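Local coordinates for protein catalase A (Saccharomyces cerevisiae, PDB 1A4E) that probably breaks down hydrogen peroxide made by peroxisomal oxidases into water and oxygen, using a heme cofactor within a homotetramer, at residues C76-F81 with V323-E327; I72-G77 with W205-N209; A62-V68 with G85-L91. Numbering follows the deposited sequence.

All three contacts belong to the antiparallel beta-barrel region of the catalase fold. Contact 3 pairs strand 59-68 with strand 87-95. The long loop between these strands supplies the first segments of contacts 1 and 2. Contacts 1 and 2 share Cys-76 and Gly-77, and their centres are about 7 Å apart. Their partners, strands 326-328 and 203-206, are neighbours in the sheet. Just before strand 326-328, Tyr-325 O takes a probable hydrogen bond from Ser-206 N (2.9 Å). In contacts 1 and 3, Ala-79 O accepts a probable hydrogen bond from Lys-86 NZ (2.9 Å). None lies at the catalytic residues. The side chain of Leu-91 in contact 3 comes within about 9 Å of a heme.

Contact 1: C76-F81 with V323-E327; sequences CGSAMF and VPYQE
Residues 323-326 form a type II beta turn, with Tyr-325 at the positive phi (76°/2°) of its third position. The closing bond, Gln-326 N to Val-323 O (3.3 Å), is weak. Cys-76 (-135°/127°) and Ser-78 (-61°/138°) are extended, with a bend at Gly-77 (-88°/6°) between them. Residues 79-81 form a 3-10 segment, Phe-81 N bonding to Ser-78 O (3.0 Å). Ser-78 and Tyr-325 are nearest, CA to CA 5.6 Å. Ser-78 OG (chi1 m) donates to Pro-324 O (2.7 Å) and accepts from Gln-326 NE2 (3.1 Å; Gln-326 chi1 m, chi2 t). That hydroxyl binds residues 76-81 to the turn's second and fourth residues. Tyr-325 (chi1 m) lays a ring face over Gly-77 CA, 4.1 Å from CA to ring centroid (CH-pi). Cys-76 SG packs on Gln-326 CG (3.8 Å). A loop of the barrel region thus packs on a type II turn leading into strand 326-328. Met-80 and Val-323 pack on strands 112-119 and 122-129, while Pro-324 touches Pro-15 of a second subunit.

Contact 2: I72-G77 with W205-N209; sequences ITDICG and WSNKN
A loop packs here on the end of barrel strand 203-206. Residues 73-75 have helical angles, and Ile-72 O accepts from Ile-75 N (2.9 Å) and Cys-76 N (3.0 Å). Cys-76 is extended (-135°/127°). The closest CA pair is Gly-77 and Asn-207, 4.2 Å. Gly-77 N donates to Ser-206 O (2.8 Å). An ideal CB on Gly-77 would lie 3.1 Å from Lys-208 CG, too tight, so the close approach relies on its absence. Asn-207 ND2 (chi1 p) donates to Asp-74 O (2.9 Å). A water bridges Thr-73 O (2.8 Å) and Lys-208 N (3.0 Å). Trp-205 (chi1 m) meets Ile-72 CD1 at CZ3 (4.0 Å) and Cys-76 CB at CE3 (3.8 Å). Cys-76 SG lies 4.7 Å from the centroid of the Trp-205 five-membered ring, an oblique sulfur-aromatic contact. Asp-74 is salt-bridged to Arg-294 of strand 294-303. Such a loop joins two strands of the catalase barrel, held by backbone and Asn side-chain hydrogen bonds where strand 203-206 ends, with Trp-205 and Ile-75 packed on strands 212-221 and 259-267.

Contact 3: A62-V68 with G85-L91; sequences AFGYFEV and GKRTKCL
Strand 62-68 runs antiparallel to strand 87-91, with axes 4.3 Å apart at closest and an angle of 147°. From Ala-62 the chain is extended, and Ala-62 O touches Leu-91 CD1 (3.5 Å). Phe-63 (chi1 m) faces Leu-91 in a non-hydrogen-bonded pair. Leu-91 CD1 sits over the Phe-63 ring, 3.9 Å from its centroid (CH-pi). Gly-64 forms a hydrogen-bonded pair with Cys-90: Gly-64 N to Cys-90 O and Cys-90 N to Gly-64 O, both 3.0 Å. Tyr-65 (chi1 p) and Lys-89 are a non-hydrogen-bonded pair, CA to CA 4.3 Å. The Arg-87 guanidinium (chi1 m, chi2 t, chi3 t) lies flat on the Tyr-65 ring, centres 3.9 Å apart and planes at 9°, a cation-pi stack. Phe-66 (chi1 t) points with Thr-88 and Cys-90 to the face opposite that of Phe-63, Tyr-65 and Glu-67. Phe-66 and Thr-88 are a hydrogen-bonded pair: Phe-66 N donates to Thr-88 O (2.9 Å) and Thr-88 N to Phe-66 O (3.0 Å). Glu-67 (chi1 t) and Arg-87 are a non-hydrogen-bonded pair with a salt bridge, Glu-67 OE1 to Arg-87 NE 3.2 Å, whose hydrogen bonds are weak. Val-68 N donates to Lys-86 O (3.1 Å), and Val-68 O accepts from Gly-85 N (2.8 Å). This antiparallel pair of the catalase barrel continues on each side: strand 59-68 bonds to strand 294-303 and strand 87-95 to strand 112-119.

Contact 1: C76-F81 with V323-E327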
ATOM      1  N   CYS B  76      -7.927  41.167   1.578  1.00 29.58           N
ATOM      2  CA  CYS B  76      -6.992  40.052   1.564  1.00 29.10           C
ATOM      3  C   CYS B  76      -5.664  40.426   0.953  1.00 28.27           C
ATOM      4  O   CYS B  76      -5.609  40.918  -0.173  1.00 27.51           O
ATOM      5  CB  CYS B  76      -7.592  38.906   0.775  1.00 32.51           C
ATOM      6  SG  CYS B  76      -6.594  37.408   0.899  1.00 31.20           S
ATOM      7  N   GLY B  77      -4.591  40.155   1.700  1.00 28.99           N
ATOM      8  CA  GLY B  77      -3.236  40.469   1.280  1.00 28.06           C
ATOM      9  C   GLY B  77      -2.546  39.381   0.458  1.00 29.89           C
ATOM     10  O   GLY B  77      -1.357  39.536   0.181  1.00 30.29           O
ATOM     11  N   SER B  78      -3.223  38.283   0.056  1.00 27.50           N
ATOM     12  CA  SER B  78      -2.620  37.218  -0.746  1.00 26.90           C
ATOM     13  C   SER B  78      -2.122  37.733  -2.085  1.00 28.44           C
ATOM     14  O   SER B  78      -2.796  38.525  -2.749  1.00 30.64           O
ATOM     15  CB  SER B  78      -3.617  36.105  -1.024  1.00 24.26           C
ATOM     16  OG  SER B  78      -4.114  35.590   0.198  1.00 26.78           O
ATOM     17  N   ALA B  79      -0.934  37.271  -2.483  1.00 28.21           N
ATOM     18  CA  ALA B  79      -0.302  37.697  -3.727  1.00 27.45           C
ATOM     19  C   ALA B  79      -1.114  37.465  -4.991  1.00 27.07           C
ATOM     20  O   ALA B  79      -1.023  38.269  -5.914  1.00 28.33           O
ATOM     21  CB  ALA B  79       1.027  36.988  -3.905  1.00 24.34           C
ATOM     22  N   MET B  80      -1.959  36.426  -5.051  1.00 25.49           N
ATOM     23  CA  MET B  80      -2.759  36.189  -6.241  1.00 29.01           C
ATOM     24  C   MET B  80      -3.768  37.302  -6.501  1.00 29.32           C
ATOM     25  O   MET B  80      -4.209  37.484  -7.631  1.00 31.36           O
ATOM     26  CB  MET B  80      -3.488  34.850  -6.121  1.00 28.27           C
ATOM     27  CG  MET B  80      -4.558  34.735  -5.055  1.00 33.70           C
ATOM     28  SD  MET B  80      -5.384  33.125  -5.086  1.00 42.28           S
ATOM     29  CE  MET B  80      -6.265  33.169  -6.619  1.00 36.89           C
ATOM     30  N   PHE B  81      -4.107  38.074  -5.463  1.00 30.53           N
ATOM     31  CA  PHE B  81      -5.035  39.189  -5.569  1.00 29.87           C
ATOM     32  C   PHE B  81      -4.337  40.546  -5.654  1.00 30.21           C
ATOM     33  O   PHE B  81      -5.017  41.548  -5.827  1.00 31.89           O
ATOM     34  CB  PHE B  81      -5.968  39.223  -4.359  1.00 25.26           C
ATOM     35  CG  PHE B  81      -6.841  37.999  -4.152  1.00 21.27           C
ATOM     36  CD1 PHE B  81      -7.590  37.468  -5.206  1.00 23.30           C
ATOM     37  CD2 PHE B  81      -6.915  37.424  -2.887  1.00 20.29           C
ATOM     38  CE1 PHE B  81      -8.413  36.359  -4.986  1.00 20.74           C
ATOM     39  CE2 PHE B  81      -7.740  36.317  -2.675  1.00 21.48           C
ATOM     40  CZ  PHE B  81      -8.489  35.786  -3.722  1.00 19.55           C
ATOM     41  N   VAL B 323      -2.947  29.684   0.996  1.00 26.30           N
ATOM     42  CA  VAL B 323      -1.853  30.644   0.953  1.00 25.69           C
ATOM     43  C   VAL B 323      -1.925  31.597   2.145  1.00 28.84           C
ATOM     44  O   VAL B 323      -2.961  31.664   2.818  1.00 30.68           O
ATOM     45  CB  VAL B 323      -1.901  31.442  -0.378  1.00 24.84           C
ATOM     46  CG1 VAL B 323      -1.605  30.469  -1.514  1.00 19.81           C
ATOM     47  CG2 VAL B 323      -3.240  32.146  -0.563  1.00 16.32           C
ATOM     48  N   PRO B 324      -0.859  32.346   2.475  1.00 26.95           N
ATOM     49  CA  PRO B 324      -0.899  33.425   3.452  1.00 27.44           C
ATOM     50  C   PRO B 324      -2.052  34.395   3.250  1.00 29.33           C
ATOM     51  O   PRO B 324      -2.447  34.678   2.116  1.00 28.65           O
ATOM     52  CB  PRO B 324       0.464  34.078   3.334  1.00 28.04           C
ATOM     53  CG  PRO B 324       1.141  33.444   2.150  1.00 26.19           C
ATOM     54  CD  PRO B 324       0.522  32.067   2.108  1.00 27.36           C
ATOM     55  N   TYR B 325      -2.573  34.865   4.396  1.00 27.57           N
ATOM     56  CA  TYR B 325      -3.699  35.791   4.544  1.00 27.50           C
ATOM     57  C   TYR B 325      -5.070  35.165   4.323  1.00 28.93           C
ATOM     58  O   TYR B 325      -6.082  35.864   4.396  1.00 29.81           O
ATOM     59  CB  TYR B 325      -3.554  37.014   3.599  1.00 23.30           C
ATOM     60  CG  TYR B 325      -2.263  37.792   3.847  1.00 25.43           C
ATOM     61  CD1 TYR B 325      -2.132  38.633   4.957  1.00 25.63           C
ATOM     62  CD2 TYR B 325      -1.184  37.623   2.976  1.00 25.21           C
ATOM     63  CE1 TYR B 325      -0.925  39.297   5.191  1.00 25.42           C
ATOM     64  CE2 TYR B 325       0.019  38.284   3.202  1.00 27.12           C
ATOM     65  CZ  TYR B 325       0.138  39.116   4.309  1.00 25.63           C
ATOM     66  OH  TYR B 325       1.343  39.738   4.534  1.00 29.40           O
ATOM     67  N   GLN B 326      -5.132  33.851   4.052  1.00 26.69           N
ATOM     68  CA  GLN B 326      -6.388  33.125   3.945  1.00 23.69           C
ATOM     69  C   GLN B 326      -6.321  31.951   4.903  1.00 25.93           C
ATOM     70  O   GLN B 326      -5.469  31.069   4.806  1.00 25.88           O
ATOM     71  CB  GLN B 326      -6.615  32.598   2.547  1.00 19.62           C
ATOM     72  CG  GLN B 326      -6.873  33.703   1.556  1.00 17.98           C
ATOM     73  CD  GLN B 326      -7.108  33.200   0.146  1.00 17.97           C
ATOM     74  OE1 GLN B 326      -7.944  32.344  -0.106  1.00 20.01           O
ATOM     75  NE2 GLN B 326      -6.384  33.737  -0.825  1.00 19.28           N
ATOM     76  N   GLU B 327      -7.215  31.996   5.886  1.00 25.58           N
ATOM     77  CA  GLU B 327      -7.282  30.988   6.928  1.00 25.79           C
ATOM     78  C   GLU B 327      -8.700  30.479   7.140  1.00 26.49           C
ATOM     79  O   GLU B 327      -9.667  31.055   6.647  1.00 27.56           O
ATOM     80  CB  GLU B 327      -6.736  31.574   8.230  1.00 24.19           C
ATOM     81  CG  GLU B 327      -5.216  31.555   8.356  1.00 28.32           C
ATOM     82  CD  GLU B 327      -4.613  30.153   8.467  1.00 36.47           C
ATOM     83  OE1 GLU B 327      -4.910  29.450   9.426  1.00 36.63           O
ATOM     84  OE2 GLU B 327      -3.835  29.749   7.608  1.00 36.84           O
TER

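Contact 2: I72-G77 with W205-N209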
ATOM      1  N   ILE B  72      -9.403  44.060  -4.010  1.00 29.29           N
ATOM      2  CA  ILE B  72      -9.817  43.592  -2.699  1.00 26.72           C
ATOM      3  C   ILE B  72      -8.584  43.507  -1.808  1.00 26.47           C
ATOM      4  O   ILE B  72      -8.590  42.771  -0.820  1.00 27.08           O
ATOM      5  CB  ILE B  72     -10.503  42.171  -2.679  1.00 27.45           C
ATOM      6  CG1 ILE B  72      -9.638  41.092  -3.319  1.00 25.56           C
ATOM      7  CG2 ILE B  72     -11.871  42.307  -3.349  1.00 28.79           C
ATOM      8  CD1 ILE B  72     -10.073  39.702  -2.806  1.00 27.70           C
ATOM      9  N   THR B  73      -7.517  44.274  -2.098  1.00 27.16           N
ATOM     10  CA  THR B  73      -6.316  44.242  -1.261  1.00 29.95           C
ATOM     11  C   THR B  73      -6.523  44.769   0.169  1.00 31.77           C
ATOM     12  O   THR B  73      -5.710  44.534   1.066  1.00 32.86           O
ATOM     13  CB  THR B  73      -5.179  45.032  -1.946  1.00 30.33           C
ATOM     14  OG1 THR B  73      -5.624  46.368  -2.136  1.00 27.77           O
ATOM     15  CG2 THR B  73      -4.756  44.365  -3.251  1.00 24.35           C
ATOM     16  N   ASP B  74      -7.642  45.465   0.399  1.00 31.33           N
ATOM     17  CA  ASP B  74      -8.050  45.926   1.725  1.00 31.25           C
ATOM     18  C   ASP B  74      -8.684  44.798   2.535  1.00 30.40           C
ATOM     19  O   ASP B  74      -8.774  44.867   3.760  1.00 31.49           O
ATOM     20  CB  ASP B  74      -9.053  47.087   1.598  1.00 31.37           C
ATOM     21  CG  ASP B  74     -10.283  46.801   0.738  1.00 32.93           C
ATOM     22  OD1 ASP B  74     -10.128  46.558  -0.460  1.00 34.77           O
ATOM     23  OD2 ASP B  74     -11.386  46.812   1.270  1.00 31.70           O
ATOM     24  N   ILE B  75      -9.158  43.753   1.852  1.00 28.25           N
ATOM     25  CA  ILE B  75      -9.716  42.589   2.529  1.00 28.78           C
ATOM     26  C   ILE B  75      -8.668  41.469   2.648  1.00 29.02           C
ATOM     27  O   ILE B  75      -8.490  40.881   3.714  1.00 28.22           O
ATOM     28  CB  ILE B  75     -10.969  42.084   1.745  1.00 26.81           C
ATOM     29  CG1 ILE B  75     -12.004  43.198   1.575  1.00 23.87           C
ATOM     30  CG2 ILE B  75     -11.571  40.894   2.488  1.00 21.19           C
ATOM     31  CD1 ILE B  75     -12.621  43.780   2.870  1.00 21.84           C
ATOM     32  N   CYS B  76      -7.927  41.167   1.578  1.00 29.58           N
ATOM     33  CA  CYS B  76      -6.992  40.052   1.564  1.00 29.10           C
ATOM     34  C   CYS B  76      -5.664  40.426   0.953  1.00 28.27           C
ATOM     35  O   CYS B  76      -5.609  40.918  -0.173  1.00 27.51           O
ATOM     36  CB  CYS B  76      -7.592  38.906   0.775  1.00 32.51           C
ATOM     37  SG  CYS B  76      -6.594  37.408   0.899  1.00 31.20           S
ATOM     38  N   GLY B  77      -4.591  40.155   1.700  1.00 28.99           N
ATOM     39  CA  GLY B  77      -3.236  40.469   1.280  1.00 28.06           C
ATOM     40  C   GLY B  77      -2.546  39.381   0.458  1.00 29.89           C
ATOM     41  O   GLY B  77      -1.357  39.536   0.181  1.00 30.29           O
ATOM     42  N   TRP B 205     -10.141  36.104   6.009  1.00 28.14           N
ATOM     43  CA  TRP B 205      -9.123  36.698   5.158  1.00 27.24           C
ATOM     44  C   TRP B 205      -8.582  37.953   5.827  1.00 29.92           C
ATOM     45  O   TRP B 205      -9.324  38.700   6.462  1.00 32.29           O
ATOM     46  CB  TRP B 205      -9.707  37.053   3.783  1.00 25.56           C
ATOM     47  CG  TRP B 205     -10.104  35.874   2.883  1.00 26.82           C
ATOM     48  CD1 TRP B 205     -10.057  34.563   3.307  1.00 25.30           C
ATOM     49  CD2 TRP B 205     -10.557  35.974   1.590  1.00 23.77           C
ATOM     50  NE1 TRP B 205     -10.483  33.841   2.303  1.00 25.32           N
ATOM     51  CE2 TRP B 205     -10.792  34.629   1.262  1.00 22.89           C
ATOM     52  CE3 TRP B 205     -10.808  36.980   0.656  1.00 19.33           C
ATOM     53  CZ2 TRP B 205     -11.272  34.268   0.002  1.00 20.55           C
ATOM     54  CZ3 TRP B 205     -11.293  36.615  -0.606  1.00 25.03           C
ATOM     55  CH2 TRP B 205     -11.523  35.272  -0.935  1.00 22.61           C
ATOM     56  N   SER B 206      -7.270  38.185   5.719  1.00 30.26           N
ATOM     57  CA  SER B 206      -6.621  39.326   6.352  1.00 26.73           C
ATOM     58  C   SER B 206      -5.856  40.165   5.353  1.00 27.38           C
ATOM     59  O   SER B 206      -5.317  39.617   4.392  1.00 27.43           O
ATOM     60  CB  SER B 206      -5.629  38.876   7.401  1.00 23.98           C
ATOM     61  OG  SER B 206      -6.271  38.112   8.394  1.00 25.59           O
ATOM     62  N   ASN B 207      -5.813  41.490   5.536  1.00 27.52           N
ATOM     63  CA  ASN B 207      -4.964  42.319   4.693  1.00 30.19           C
ATOM     64  C   ASN B 207      -3.582  42.436   5.329  1.00 31.92           C
ATOM     65  O   ASN B 207      -3.336  41.892   6.410  1.00 30.94           O
ATOM     66  CB  ASN B 207      -5.583  43.707   4.509  1.00 30.68           C
ATOM     67  CG  ASN B 207      -5.767  44.584   5.744  1.00 33.97           C
ATOM     68  OD1 ASN B 207      -5.070  44.503   6.754  1.00 36.17           O
ATOM     69  ND2 ASN B 207      -6.717  45.512   5.663  1.00 28.93           N
ATOM     70  N   LYS B 208      -2.667  43.164   4.691  1.00 33.49           N
ATOM     71  CA  LYS B 208      -1.318  43.302   5.206  1.00 36.05           C
ATOM     72  C   LYS B 208      -1.178  44.121   6.479  1.00 38.41           C
ATOM     73  O   LYS B 208      -0.184  43.964   7.187  1.00 40.62           O
ATOM     74  CB  LYS B 208      -0.454  43.872   4.088  1.00 34.95           C
ATOM     75  CG  LYS B 208      -0.114  42.705   3.177  1.00 36.58           C
ATOM     76  CD  LYS B 208       0.433  43.139   1.836  1.00 42.56           C
ATOM     77  CE  LYS B 208       0.999  41.918   1.127  1.00 45.14           C
ATOM     78  NZ  LYS B 208       1.253  42.198  -0.276  1.00 46.21           N
ATOM     79  N   ASN B 209      -2.181  44.947   6.810  1.00 41.22           N
ATOM     80  CA  ASN B 209      -2.191  45.712   8.055  1.00 43.51           C
ATOM     81  C   ASN B 209      -2.662  44.926   9.277  1.00 41.33           C
ATOM     82  O   ASN B 209      -2.585  45.432  10.398  1.00 42.16           O
ATOM     83  CB  ASN B 209      -3.087  46.935   7.926  1.00 50.42           C
ATOM     84  CG  ASN B 209      -2.479  48.095   7.152  1.00 58.83           C
ATOM     85  OD1 ASN B 209      -1.937  47.956   6.057  1.00 60.96           O
ATOM     86  ND2 ASN B 209      -2.604  49.314   7.686  1.00 64.19           N
TER
HETATM   87  O   HOH W   1      -3.167  43.653   1.744  1.00 33.22           O

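Contact 3: A62-V68 with G85-L91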
ATOM      1  N   ALA B  62     -10.742  20.300 -15.779  1.00 20.69           N
ATOM      2  CA  ALA B  62     -10.186  21.143 -16.824  1.00 20.46           C
ATOM      3  C   ALA B  62      -9.280  22.192 -16.205  1.00 22.46           C
ATOM      4  O   ALA B  62      -9.403  22.512 -15.027  1.00 24.03           O
ATOM      5  CB  ALA B  62     -11.276  21.883 -17.581  1.00 19.07           C
ATOM      6  N   PHE B  63      -8.326  22.685 -16.997  1.00 24.50           N
ATOM      7  CA  PHE B  63      -7.410  23.746 -16.600  1.00 25.01           C
ATOM      8  C   PHE B  63      -7.916  25.079 -17.129  1.00 24.38           C
ATOM      9  O   PHE B  63      -8.693  25.133 -18.081  1.00 25.39           O
ATOM     10  CB  PHE B  63      -5.999  23.524 -17.167  1.00 23.77           C
ATOM     11  CG  PHE B  63      -5.308  22.280 -16.629  1.00 27.38           C
ATOM     12  CD1 PHE B  63      -4.605  22.344 -15.419  1.00 27.51           C
ATOM     13  CD2 PHE B  63      -5.375  21.077 -17.345  1.00 28.69           C
ATOM     14  CE1 PHE B  63      -3.973  21.201 -14.921  1.00 25.59           C
ATOM     15  CE2 PHE B  63      -4.740  19.940 -16.840  1.00 28.85           C
ATOM     16  CZ  PHE B  63      -4.038  20.003 -15.633  1.00 29.49           C
ATOM     17  N   GLY B  64      -7.462  26.158 -16.493  1.00 23.33           N
ATOM     18  CA  GLY B  64      -7.812  27.504 -16.893  1.00 19.66           C
ATOM     19  C   GLY B  64      -7.030  28.516 -16.095  1.00 22.16           C
ATOM     20  O   GLY B  64      -5.871  28.290 -15.757  1.00 24.76           O
ATOM     21  N   TYR B  65      -7.656  29.653 -15.794  1.00 25.67           N
ATOM     22  CA  TYR B  65      -7.012  30.687 -14.997  1.00 26.60           C
ATOM     23  C   TYR B  65      -8.022  31.516 -14.219  1.00 27.68           C
ATOM     24  O   TYR B  65      -9.210  31.559 -14.532  1.00 26.04           O
ATOM     25  CB  TYR B  65      -6.181  31.635 -15.885  1.00 26.58           C
ATOM     26  CG  TYR B  65      -6.964  32.402 -16.948  1.00 30.59           C
ATOM     27  CD1 TYR B  65      -7.163  31.847 -18.216  1.00 30.73           C
ATOM     28  CD2 TYR B  65      -7.500  33.663 -16.646  1.00 33.70           C
ATOM     29  CE1 TYR B  65      -7.897  32.541 -19.178  1.00 33.32           C
ATOM     30  CE2 TYR B  65      -8.236  34.361 -17.603  1.00 34.86           C
ATOM     31  CZ  TYR B  65      -8.427  33.793 -18.861  1.00 35.29           C
ATOM     32  OH  TYR B  65      -9.157  34.482 -19.802  1.00 37.98           O
ATOM     33  N   PHE B  66      -7.506  32.153 -13.172  1.00 27.87           N
ATOM     34  CA  PHE B  66      -8.233  33.125 -12.392  1.00 26.61           C
ATOM     35  C   PHE B  66      -7.614  34.464 -12.778  1.00 28.94           C
ATOM     36  O   PHE B  66      -6.394  34.588 -12.866  1.00 28.41           O
ATOM     37  CB  PHE B  66      -8.044  32.883 -10.897  1.00 24.98           C
ATOM     38  CG  PHE B  66      -8.619  33.995 -10.020  1.00 28.73           C
ATOM     39  CD1 PHE B  66      -9.992  34.049  -9.748  1.00 28.36           C
ATOM     40  CD2 PHE B  66      -7.772  34.981  -9.500  1.00 28.21           C
ATOM     41  CE1 PHE B  66     -10.510  35.081  -8.962  1.00 31.98           C
ATOM     42  CE2 PHE B  66      -8.299  36.010  -8.716  1.00 30.47           C
ATOM     43  CZ  PHE B  66      -9.666  36.065  -8.447  1.00 30.25           C
ATOM     44  N   GLU B  67      -8.446  35.481 -13.015  1.00 30.87           N
ATOM     45  CA  GLU B  67      -7.968  36.822 -13.320  1.00 30.97           C
ATOM     46  C   GLU B  67      -8.567  37.792 -12.311  1.00 30.68           C
ATOM     47  O   GLU B  67      -9.769  37.759 -12.078  1.00 30.77           O
ATOM     48  CB  GLU B  67      -8.397  37.230 -14.720  1.00 30.42           C
ATOM     49  CG  GLU B  67      -7.703  38.512 -15.177  1.00 36.56           C
ATOM     50  CD  GLU B  67      -8.114  39.000 -16.557  1.00 40.25           C
ATOM     51  OE1 GLU B  67      -7.960  38.261 -17.528  1.00 45.12           O
ATOM     52  OE2 GLU B  67      -8.590  40.127 -16.661  1.00 41.81           O
ATOM     53  N   VAL B  68      -7.761  38.652 -11.683  1.00 32.11           N
ATOM     54  CA  VAL B  68      -8.265  39.670 -10.764  1.00 33.49           C
ATOM     55  C   VAL B  68      -8.880  40.786 -11.603  1.00 35.47           C
ATOM     56  O   VAL B  68      -8.267  41.255 -12.563  1.00 37.86           O
ATOM     57  CB  VAL B  68      -7.125  40.260  -9.906  1.00 34.45           C
ATOM     58  CG1 VAL B  68      -7.676  41.303  -8.946  1.00 32.90           C
ATOM     59  CG2 VAL B  68      -6.449  39.153  -9.124  1.00 30.13           C
ATOM     60  N   GLY B  85      -5.795  42.417 -13.092  1.00 30.50           N
ATOM     61  CA  GLY B  85      -5.394  41.808 -14.343  1.00 31.87           C
ATOM     62  C   GLY B  85      -4.447  40.633 -14.141  1.00 33.28           C
ATOM     63  O   GLY B  85      -4.148  39.919 -15.100  1.00 35.87           O
ATOM     64  N   LYS B  86      -3.972  40.419 -12.905  1.00 32.22           N
ATOM     65  CA  LYS B  86      -3.062  39.336 -12.590  1.00 28.51           C
ATOM     66  C   LYS B  86      -3.753  37.990 -12.723  1.00 29.86           C
ATOM     67  O   LYS B  86      -4.823  37.746 -12.167  1.00 27.86           O
ATOM     68  CB  LYS B  86      -2.558  39.524 -11.181  1.00 29.14           C
ATOM     69  CG  LYS B  86      -1.556  38.497 -10.690  1.00 30.48           C
ATOM     70  CD  LYS B  86      -0.970  39.023  -9.402  1.00 29.90           C
ATOM     71  CE  LYS B  86       0.119  38.085  -8.945  1.00 32.58           C
ATOM     72  NZ  LYS B  86       0.949  38.766  -7.972  1.00 37.18           N
ATOM     73  N   ARG B  87      -3.135  37.140 -13.544  1.00 29.84           N
ATOM     74  CA  ARG B  87      -3.632  35.794 -13.761  1.00 28.52           C
ATOM     75  C   ARG B  87      -2.837  34.757 -12.994  1.00 28.02           C
ATOM     76  O   ARG B  87      -1.627  34.858 -12.806  1.00 29.06           O
ATOM     77  CB  ARG B  87      -3.581  35.434 -15.223  1.00 32.00           C
ATOM     78  CG  ARG B  87      -4.551  36.255 -16.041  1.00 35.48           C
ATOM     79  CD  ARG B  87      -4.452  35.812 -17.478  1.00 38.44           C
ATOM     80  NE  ARG B  87      -5.377  36.586 -18.279  1.00 43.18           N
ATOM     81  CZ  ARG B  87      -5.797  36.172 -19.473  1.00 45.76           C
ATOM     82  NH1 ARG B  87      -5.387  35.020 -20.004  1.00 47.08           N
ATOM     83  NH2 ARG B  87      -6.685  36.919 -20.126  1.00 47.63           N
ATOM     84  N   THR B  88      -3.573  33.758 -12.525  1.00 26.49           N
ATOM     85  CA  THR B  88      -3.017  32.641 -11.783  1.00 28.17           C
ATOM     86  C   THR B  88      -3.602  31.403 -12.431  1.00 27.87           C
ATOM     87  O   THR B  88      -4.819  31.307 -12.577  1.00 30.64           O
ATOM     88  CB  THR B  88      -3.436  32.735 -10.310  1.00 27.76           C
ATOM     89  OG1 THR B  88      -2.773  33.892  -9.817  1.00 34.27           O
ATOM     90  CG2 THR B  88      -3.079  31.515  -9.480  1.00 28.74           C
ATOM     91  N   LYS B  89      -2.762  30.448 -12.840  1.00 27.91           N
ATOM     92  CA  LYS B  89      -3.250  29.232 -13.469  1.00 26.07           C
ATOM     93  C   LYS B  89      -4.003  28.379 -12.446  1.00 23.40           C
ATOM     94  O   LYS B  89      -3.703  28.395 -11.249  1.00 20.41           O
ATOM     95  CB  LYS B  89      -2.067  28.465 -14.052  1.00 31.35           C
ATOM     96  CG  LYS B  89      -2.505  27.234 -14.844  1.00 45.07           C
ATOM     97  CD  LYS B  89      -1.337  26.358 -15.262  1.00 53.29           C
ATOM     98  CE  LYS B  89      -1.867  24.985 -15.645  1.00 59.32           C
ATOM     99  NZ  LYS B  89      -0.790  24.112 -16.074  1.00 63.85           N
ATOM    100  N   CYS B  90      -5.042  27.680 -12.904  1.00 20.54           N
ATOM    101  CA  CYS B  90      -5.788  26.820 -12.016  1.00 19.20           C
ATOM    102  C   CYS B  90      -6.241  25.518 -12.661  1.00 20.65           C
ATOM    103  O   CYS B  90      -6.163  25.340 -13.879  1.00 23.02           O
ATOM    104  CB  CYS B  90      -6.996  27.592 -11.489  1.00 20.24           C
ATOM    105  SG  CYS B  90      -8.301  27.907 -12.699  1.00 23.74           S
ATOM    106  N   LEU B  91      -6.686  24.580 -11.821  1.00 19.91           N
ATOM    107  CA  LEU B  91      -7.249  23.310 -12.244  1.00 18.28           C
ATOM    108  C   LEU B  91      -8.540  23.122 -11.467  1.00 18.81           C
ATOM    109  O   LEU B  91      -8.555  23.238 -10.247  1.00 20.88           O
ATOM    110  CB  LEU B  91      -6.300  22.134 -11.925  1.00 20.31           C
ATOM    111  CG  LEU B  91      -6.867  20.695 -11.924  1.00 21.45           C
ATOM    112  CD1 LEU B  91      -7.285  20.245 -13.316  1.00 18.51           C
ATOM    113  CD2 LEU B  91      -5.799  19.772 -11.396  1.00 25.61           C
TER